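Local structure of gluconokinase (Sinorhizobium meliloti, 3T61) at residues G19-M24 with A113-H118; F46-A51 with V90-A95; P54-R59 with D69-P74. The protein probably phosphorylates D-gluconate with ATP, giving 6-phospho-D-gluconate and ADP. One frame throughout, in Å; residues are numbered along the deposited sequence.

Interaction 1. Residues G19-M24 with A113-H118; sequences GSIVVM and AFVFLH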
# COMPACT_ATOMS: atom_id res chain seq x y z
N GLY A 19 -14.46 -13.62 -20.57
CA GLY A 19 -13.73 -14.13 -19.43
C GLY A 19 -13.06 -13.00 -18.68
O GLY A 19 -13.12 -11.85 -19.11
N SER A 20 -12.44 -13.32 -17.55
CA SER A 20 -11.77 -12.32 -16.74
C SER A 20 -10.49 -11.80 -17.39
O SER A 20 -9.80 -12.53 -18.10
CB SER A 20 -11.48 -12.89 -15.35
OG SER A 20 -12.65 -12.87 -14.55
N ILE A 21 -10.18 -10.53 -17.14
CA ILE A 21 -9.00 -9.89 -17.71
C ILE A 21 -8.07 -9.33 -16.63
O ILE A 21 -8.51 -8.60 -15.74
CB ILE A 21 -9.38 -8.68 -18.61
CG1 ILE A 21 -10.46 -9.06 -19.62
CG2 ILE A 21 -8.13 -8.15 -19.31
CD1 ILE A 21 -10.05 -10.13 -20.57
N VAL A 22 -6.78 -9.65 -16.72
CA VAL A 22 -5.81 -9.09 -15.80
C VAL A 22 -4.95 -8.09 -16.58
O VAL A 22 -4.37 -8.44 -17.61
CB VAL A 22 -4.86 -10.16 -15.22
CG1 VAL A 22 -3.73 -9.47 -14.44
CG2 VAL A 22 -5.62 -11.11 -14.29
N VAL A 23 -4.88 -6.84 -16.11
CA VAL A 23 -4.03 -5.85 -16.77
C VAL A 23 -2.77 -5.83 -15.91
O VAL A 23 -2.81 -5.43 -14.75
CB VAL A 23 -4.69 -4.44 -16.80
CG1 VAL A 23 -3.81 -3.46 -17.61
CG2 VAL A 23 -6.08 -4.53 -17.43
N MSE A 24 -1.66 -6.31 -16.48
CA MSE A 24 -0.39 -6.41 -15.78
C MSE A 24 0.67 -5.42 -16.26
O MSE A 24 0.42 -4.61 -17.15
CB MSE A 24 0.17 -7.83 -15.92
CG MSE A 24 0.56 -8.17 -17.35
SE MSE A 24 1.34 -9.89 -17.55
CE MSE A 24 3.07 -9.43 -16.85
N ALA A 113 -7.45 -13.85 -19.63
CA ALA A 113 -6.69 -13.01 -20.55
C ALA A 113 -5.84 -11.98 -19.82
O ALA A 113 -6.26 -11.40 -18.81
CB ALA A 113 -7.63 -12.30 -21.52
N PHE A 114 -4.64 -11.75 -20.34
CA PHE A 114 -3.71 -10.78 -19.77
C PHE A 114 -3.41 -9.66 -20.77
O PHE A 114 -3.17 -9.93 -21.95
CB PHE A 114 -2.39 -11.46 -19.42
CG PHE A 114 -2.40 -12.24 -18.13
CD1 PHE A 114 -2.09 -11.61 -16.92
CD2 PHE A 114 -2.68 -13.60 -18.13
CE1 PHE A 114 -2.04 -12.34 -15.73
CE2 PHE A 114 -2.63 -14.34 -16.94
CZ PHE A 114 -2.31 -13.70 -15.73
N VAL A 115 -3.42 -8.42 -20.29
CA VAL A 115 -3.08 -7.25 -21.10
C VAL A 115 -1.76 -6.75 -20.46
O VAL A 115 -1.74 -6.29 -19.32
CB VAL A 115 -4.19 -6.16 -21.02
CG1 VAL A 115 -3.72 -4.86 -21.64
CG2 VAL A 115 -5.45 -6.65 -21.76
N PHE A 116 -0.65 -6.91 -21.19
CA PHE A 116 0.68 -6.53 -20.74
C PHE A 116 1.09 -5.12 -21.18
O PHE A 116 1.41 -4.89 -22.35
CB PHE A 116 1.70 -7.57 -21.24
CG PHE A 116 3.15 -7.21 -20.96
CD1 PHE A 116 3.53 -6.69 -19.72
CD2 PHE A 116 4.14 -7.44 -21.93
CE1 PHE A 116 4.87 -6.40 -19.45
CE2 PHE A 116 5.49 -7.15 -21.67
CZ PHE A 116 5.86 -6.63 -20.42
N LEU A 117 1.08 -4.18 -20.24
CA LEU A 117 1.47 -2.80 -20.51
C LEU A 117 2.97 -2.75 -20.31
O LEU A 117 3.46 -3.12 -19.25
CB LEU A 117 0.79 -1.84 -19.54
CG LEU A 117 -0.74 -1.86 -19.53
CD1 LEU A 117 -1.23 -0.91 -18.45
CD2 LEU A 117 -1.29 -1.47 -20.92
N HIS A 118 3.71 -2.27 -21.32
CA HIS A 118 5.16 -2.24 -21.22
C HIS A 118 5.85 -1.04 -21.90
O HIS A 118 5.33 -0.44 -22.85
CB HIS A 118 5.72 -3.54 -21.81
CG HIS A 118 5.50 -3.65 -23.28
ND1 HIS A 118 6.47 -3.33 -24.20
CD2 HIS A 118 4.39 -3.97 -24.00
CE1 HIS A 118 5.97 -3.45 -25.42
NE2 HIS A 118 4.71 -3.83 -25.33
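Strands 21-24 and 113-118 run side by side in the same direction, their short axes 4.6 Å apart at closest approach and 17° from parallel, as two inner strands of the five-stranded parallel sheet of a P-loop kinase fold. I21 pairs with A113, V22 with F114, V23 with V115 and M24 with F116. Five backbone hydrogen bonds alternate in the parallel pattern: A113 N to S20 O, V22 N to A113 O, V115 N to V22 O, M24 N to V115 O at 2.8 Å, and L117 N to M24 O. The last is longer, 3.2 Å from L117 N to M24 O, and its donor stands 40° out of the carbonyl plane, which makes it the least regular of the five in its approach to the carbonyl; the probable P-loop follows M24.

The face bearing I21, V23, A113 and V115 is aliphatic, and helix 166-187 covers part of it through L177 and A173. Here I21 CG2 meets V115 CG2 at 3.9 Å, and V23 CG1 reaches along to L117 CD1 at 3.7 Å. On the face of V22, M24, F114 and F116 the contacts turn aromatic. V22 and F114 lie alongside each other, with V22 CB 3.6 Å from F114 CD1. Selenomethionine M24 has CG wedged between its backbone N and carbonyl carbon (chi1 67°), and its chain bends at chi3. That course carries SE between two rings in oblique Met-aromatic contacts, 4.8 Å from the F114 centroid and farther from that of F116, while the terminal M24 CE rests 4.0 Å from F116 CD1.

Interaction 2. Residues F46-A51 with V90-A95; sequences FIEGDA and VVSCSA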
# COMPACT_ATOMS: atom_id res chain seq x y z
N PHE A 46 -14.44 -3.39 -12.33
CA PHE A 46 -12.99 -3.32 -12.23
C PHE A 46 -12.57 -3.45 -10.77
O PHE A 46 -13.17 -2.84 -9.89
CB PHE A 46 -12.47 -1.98 -12.76
CG PHE A 46 -11.01 -1.74 -12.49
CD1 PHE A 46 -10.04 -2.47 -13.16
CD2 PHE A 46 -10.61 -0.82 -11.54
CE1 PHE A 46 -8.69 -2.28 -12.89
CE2 PHE A 46 -9.25 -0.61 -11.25
CZ PHE A 46 -8.29 -1.35 -11.93
N ILE A 47 -11.55 -4.25 -10.53
CA ILE A 47 -11.03 -4.42 -9.19
C ILE A 47 -9.57 -3.99 -9.20
O ILE A 47 -8.78 -4.46 -10.03
CB ILE A 47 -11.11 -5.89 -8.71
CG1 ILE A 47 -12.57 -6.29 -8.50
CG2 ILE A 47 -10.31 -6.04 -7.40
CD1 ILE A 47 -12.78 -7.77 -8.26
N GLU A 48 -9.20 -3.08 -8.30
CA GLU A 48 -7.82 -2.66 -8.23
C GLU A 48 -7.05 -3.67 -7.38
O GLU A 48 -7.32 -3.81 -6.19
CB GLU A 48 -7.68 -1.27 -7.62
CG GLU A 48 -6.24 -0.79 -7.63
CD GLU A 48 -6.13 0.71 -7.72
OE1 GLU A 48 -6.77 1.30 -8.62
OE2 GLU A 48 -5.39 1.30 -6.90
N GLY A 49 -6.11 -4.37 -8.00
CA GLY A 49 -5.32 -5.36 -7.30
C GLY A 49 -4.65 -4.88 -6.02
O GLY A 49 -4.62 -5.61 -5.03
N ASP A 50 -4.11 -3.67 -6.04
CA ASP A 50 -3.42 -3.09 -4.89
C ASP A 50 -4.21 -3.15 -3.58
O ASP A 50 -3.62 -3.27 -2.50
CB ASP A 50 -3.07 -1.62 -5.15
CG ASP A 50 -1.93 -1.46 -6.11
OD1 ASP A 50 -0.94 -2.21 -5.99
OD2 ASP A 50 -2.02 -0.56 -6.98
N ALA A 51 -5.52 -3.03 -3.68
CA ALA A 51 -6.37 -3.05 -2.51
C ALA A 51 -6.45 -4.41 -1.81
O ALA A 51 -7.02 -4.51 -0.72
CB ALA A 51 -7.77 -2.58 -2.88
N VAL A 90 -12.35 -7.49 -14.39
CA VAL A 90 -11.08 -6.95 -14.87
C VAL A 90 -10.28 -6.56 -13.63
O VAL A 90 -10.73 -5.76 -12.83
CB VAL A 90 -11.27 -5.69 -15.73
CG1 VAL A 90 -9.92 -5.18 -16.17
CG2 VAL A 90 -12.16 -5.99 -16.93
N VAL A 91 -9.09 -7.14 -13.48
CA VAL A 91 -8.27 -6.84 -12.32
C VAL A 91 -6.87 -6.36 -12.66
O VAL A 91 -6.18 -6.96 -13.47
CB VAL A 91 -8.09 -8.08 -11.40
CG1 VAL A 91 -7.23 -7.72 -10.19
CG2 VAL A 91 -9.44 -8.62 -10.95
N SER A 92 -6.45 -5.27 -12.01
CA SER A 92 -5.11 -4.75 -12.20
C SER A 92 -4.20 -5.53 -11.24
O SER A 92 -4.45 -5.62 -10.04
CB SER A 92 -5.06 -3.25 -11.91
OG SER A 92 -5.47 -2.94 -10.58
N CYS A 93 -3.13 -6.10 -11.79
CA CYS A 93 -2.19 -6.87 -11.02
C CYS A 93 -0.89 -6.98 -11.80
O CYS A 93 -0.87 -7.52 -12.90
CB CYS A 93 -2.78 -8.27 -10.75
SG CYS A 93 -1.64 -9.38 -9.93
N SER A 94 0.19 -6.47 -11.22
CA SER A 94 1.50 -6.49 -11.87
C SER A 94 1.86 -7.85 -12.48
O SER A 94 2.42 -7.91 -13.58
CB SER A 94 2.59 -6.04 -10.89
OG SER A 94 2.46 -6.68 -9.65
N ALA A 95 1.56 -8.94 -11.76
CA ALA A 95 1.80 -10.31 -12.23
C ALA A 95 3.13 -10.49 -12.94
O ALA A 95 3.21 -11.09 -14.02
CB ALA A 95 0.66 -10.72 -13.16
O HOH W 1 -3.03 -2.74 -8.84
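Two neighbouring parallel strands at one side of the kinase sheet, 46-48 and 90-92, meet here, with 46-48, an edge strand within this chain, passing into a 3-10 turn at its C-terminal end. Their short axes come within 4.8 Å and diverge by 18°. F46 pairs with V90 and I47 with V91, and I47 uses both its backbone polar atoms: its N donates to V90 O at 2.9 Å, and its O accepts from S92 N at 3.2 Å.

Beyond this ladder a side chain takes over. S92 OG sits between its own backbone N and carbonyl carbon (chi1 59°), a position that turns it across to the start of the 3-10 turn, where G49 N donates to it at 3.0 Å with an N-H...O angle of 152°. A water bonded to S92 OG also accepts from D50 N, so serine and water together serve two successive amides at the start of the turn.

F46 extends its ring along the same face, CG lying opposite the backbone N; F46 CZ approaches S92 OG to 3.5 Å, and F46 CD1 stands 4.1 Å from V90 CG1. Helix 31-42 packs on this phenylalanine through E36 and A39. On the face of I47 and V91, I47 CB and V91 CG2 are 3.9 Å apart, beside R82 and L83 of helix 69-83. E48 forms a salt bridge with R59 of the second subunit and touches S32 of the probable P-loop. The parallel strand order 2-3-1-4-5, with 90-92 beside 21-24, is that of P-loop kinases.

Interaction 3. Residues P54-R59 with D69-P74; sequences PPENIR and DDDRWP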
# COMPACT_ATOMS: atom_id res chain seq x y z
N PRO A 54 -2.08 -7.76 1.89
CA PRO A 54 -2.28 -7.82 3.34
C PRO A 54 -1.49 -6.65 3.97
O PRO A 54 -0.56 -6.12 3.35
CB PRO A 54 -1.73 -9.20 3.72
CG PRO A 54 -0.76 -9.53 2.62
CD PRO A 54 -1.43 -8.99 1.38
N PRO A 55 -1.85 -6.23 5.19
CA PRO A 55 -1.20 -5.13 5.91
C PRO A 55 0.33 -5.09 5.83
O PRO A 55 0.93 -4.04 5.61
CB PRO A 55 -1.70 -5.30 7.34
CG PRO A 55 -3.10 -5.80 7.12
CD PRO A 55 -2.91 -6.84 6.03
N GLU A 56 0.95 -6.25 6.02
CA GLU A 56 2.41 -6.38 5.98
C GLU A 56 2.98 -5.88 4.65
O GLU A 56 4.01 -5.20 4.63
CB GLU A 56 2.79 -7.85 6.21
CG GLU A 56 4.29 -8.18 6.28
CD GLU A 56 4.97 -8.33 4.91
OE1 GLU A 56 4.43 -9.02 4.03
OE2 GLU A 56 6.06 -7.76 4.73
N ASN A 57 2.32 -6.21 3.54
CA ASN A 57 2.81 -5.78 2.22
C ASN A 57 2.74 -4.27 2.05
O ASN A 57 3.70 -3.65 1.59
CB ASN A 57 2.01 -6.47 1.09
CG ASN A 57 2.32 -7.97 0.97
OD1 ASN A 57 3.16 -8.50 1.69
ND2 ASN A 57 1.63 -8.64 0.05
N ILE A 58 1.62 -3.68 2.43
CA ILE A 58 1.42 -2.24 2.33
C ILE A 58 2.48 -1.45 3.11
O ILE A 58 2.94 -0.38 2.67
CB ILE A 58 0.01 -1.86 2.84
CG1 ILE A 58 -1.04 -2.61 2.01
CG2 ILE A 58 -0.21 -0.36 2.72
CD1 ILE A 58 -2.46 -2.41 2.46
N ARG A 59 2.88 -1.97 4.27
CA ARG A 59 3.89 -1.32 5.08
C ARG A 59 5.21 -1.27 4.29
O ARG A 59 5.86 -0.23 4.21
CB ARG A 59 4.09 -2.08 6.39
CG ARG A 59 4.94 -1.35 7.45
CD ARG A 59 5.41 -2.35 8.49
NE ARG A 59 4.30 -3.16 8.95
CZ ARG A 59 4.34 -4.48 9.10
NH1 ARG A 59 5.46 -5.15 8.83
NH2 ARG A 59 3.27 -5.14 9.52
N ASP A 69 8.78 -13.07 -2.89
CA ASP A 69 7.81 -14.03 -3.41
C ASP A 69 6.83 -14.40 -2.31
O ASP A 69 5.62 -14.44 -2.53
CB ASP A 69 8.50 -15.31 -3.88
CG ASP A 69 9.11 -15.19 -5.25
OD1 ASP A 69 8.37 -14.86 -6.20
OD2 ASP A 69 10.33 -15.42 -5.38
N ASP A 70 7.36 -14.68 -1.12
CA ASP A 70 6.51 -15.04 0.01
C ASP A 70 5.47 -13.95 0.28
O ASP A 70 4.31 -14.25 0.51
CB ASP A 70 7.36 -15.28 1.28
CG ASP A 70 8.26 -16.52 1.17
OD1 ASP A 70 8.11 -17.28 0.19
OD2 ASP A 70 9.10 -16.73 2.07
N ASP A 71 5.89 -12.68 0.25
CA ASP A 71 4.95 -11.58 0.49
C ASP A 71 3.81 -11.57 -0.52
O ASP A 71 2.66 -11.32 -0.16
CB ASP A 71 5.64 -10.21 0.39
CG ASP A 71 6.63 -9.95 1.50
OD1 ASP A 71 6.46 -10.48 2.61
OD2 ASP A 71 7.58 -9.17 1.25
N ARG A 72 4.14 -11.84 -1.78
CA ARG A 72 3.15 -11.82 -2.86
C ARG A 72 2.11 -12.93 -2.92
O ARG A 72 0.95 -12.67 -3.22
CB ARG A 72 3.86 -11.73 -4.22
CG ARG A 72 4.75 -10.52 -4.37
CD ARG A 72 4.86 -10.05 -5.80
NE ARG A 72 5.83 -8.97 -5.93
CZ ARG A 72 7.14 -9.15 -6.01
NH1 ARG A 72 7.66 -10.37 -5.97
NH2 ARG A 72 7.95 -8.10 -6.10
N TRP A 73 2.52 -14.16 -2.63
CA TRP A 73 1.59 -15.29 -2.69
C TRP A 73 0.23 -15.12 -2.02
O TRP A 73 -0.79 -15.43 -2.62
CB TRP A 73 2.29 -16.55 -2.21
CG TRP A 73 3.12 -17.11 -3.29
CD1 TRP A 73 4.47 -17.29 -3.28
CD2 TRP A 73 2.67 -17.48 -4.60
NE1 TRP A 73 4.89 -17.75 -4.51
CE2 TRP A 73 3.81 -17.87 -5.34
CE3 TRP A 73 1.42 -17.51 -5.22
CZ2 TRP A 73 3.73 -18.29 -6.67
CZ3 TRP A 73 1.34 -17.93 -6.54
CH2 TRP A 73 2.49 -18.31 -7.25
N PRO A 74 0.19 -14.63 -0.77
CA PRO A 74 -1.17 -14.50 -0.23
C PRO A 74 -2.00 -13.45 -0.97
O PRO A 74 -3.23 -13.53 -1.04
CB PRO A 74 -0.94 -14.17 1.25
CG PRO A 74 0.48 -13.63 1.31
CD PRO A 74 1.21 -14.48 0.28
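N57 and D71 point their side chains past each other in opposite directions, so the asparagine amide reaches the backbone of the facing helix while the aspartate carboxylate lies beside E56. N57 ND2 donates to D71 O at 2.9 Å, with a fairly straight N-H...O angle of 162°. The acceptor lies close to the amide plane, yet the donor comes in from above the carbonyl plane of D71, 57° out of it. N57 CG stands opposite its own carbonyl carbon, which directs the amide across the gap; the same ND2 also bonds H53 ND1, and N57 OD1 lies 3.3 Å from D71 CB.

E56 crosses D71 at about a right angle, their carboxylate planes 37° apart. E56 OE1 and D71 OD1 approach to 2.9 Å, a meeting of two acceptors that would be unfavourable were both groups charged. K60 may offset this: it forms a salt bridge with D71 OD2 and a long, weak ion pair with E56 OE2. Replacing N57 by a leucine would probably leave D71 O and H53 ND1 without this shared donor and loosen the tie between the helix starts. At the margin, P54 CG and P74 CG touch lightly at 4.5 Å.

The short axes are 10.0 Å apart at closest approach, so the helix backbones do not touch and N57 spans the gap. P54 is the N-cap of helix 55-63, whose R59 reaches E48 of the second subunit; W73 of helix 69-83 meets the Y100 ring of helix 98-106 edge-to-face, and R72 NH1 hydrogen-bonds Y100 OH.

Interactions 1 and 2 belong to one sheet and adjoin directly: strand 21-24 lies between 113-118 and 90-92, and I21 O and V23 N probably bond to V91. Interaction 1 is wholly buried, with apolar and aromatic side chains around its backbone ladder. Interaction 2 is partly buried and adds a serine, a water and a charged residue at the strand ends. Interaction 3 is a surface contact, its centre about 15 Å from that of interaction 2; it joins two helices through one side-chain-to-backbone hydrogen bond, given by an asparagine amide, beside two carboxylates. Chain links connect strand 46-48 to helix 55-63 and helix 69-83 to strand 90-92, and interactions 2 and 3 both touch the second subunit.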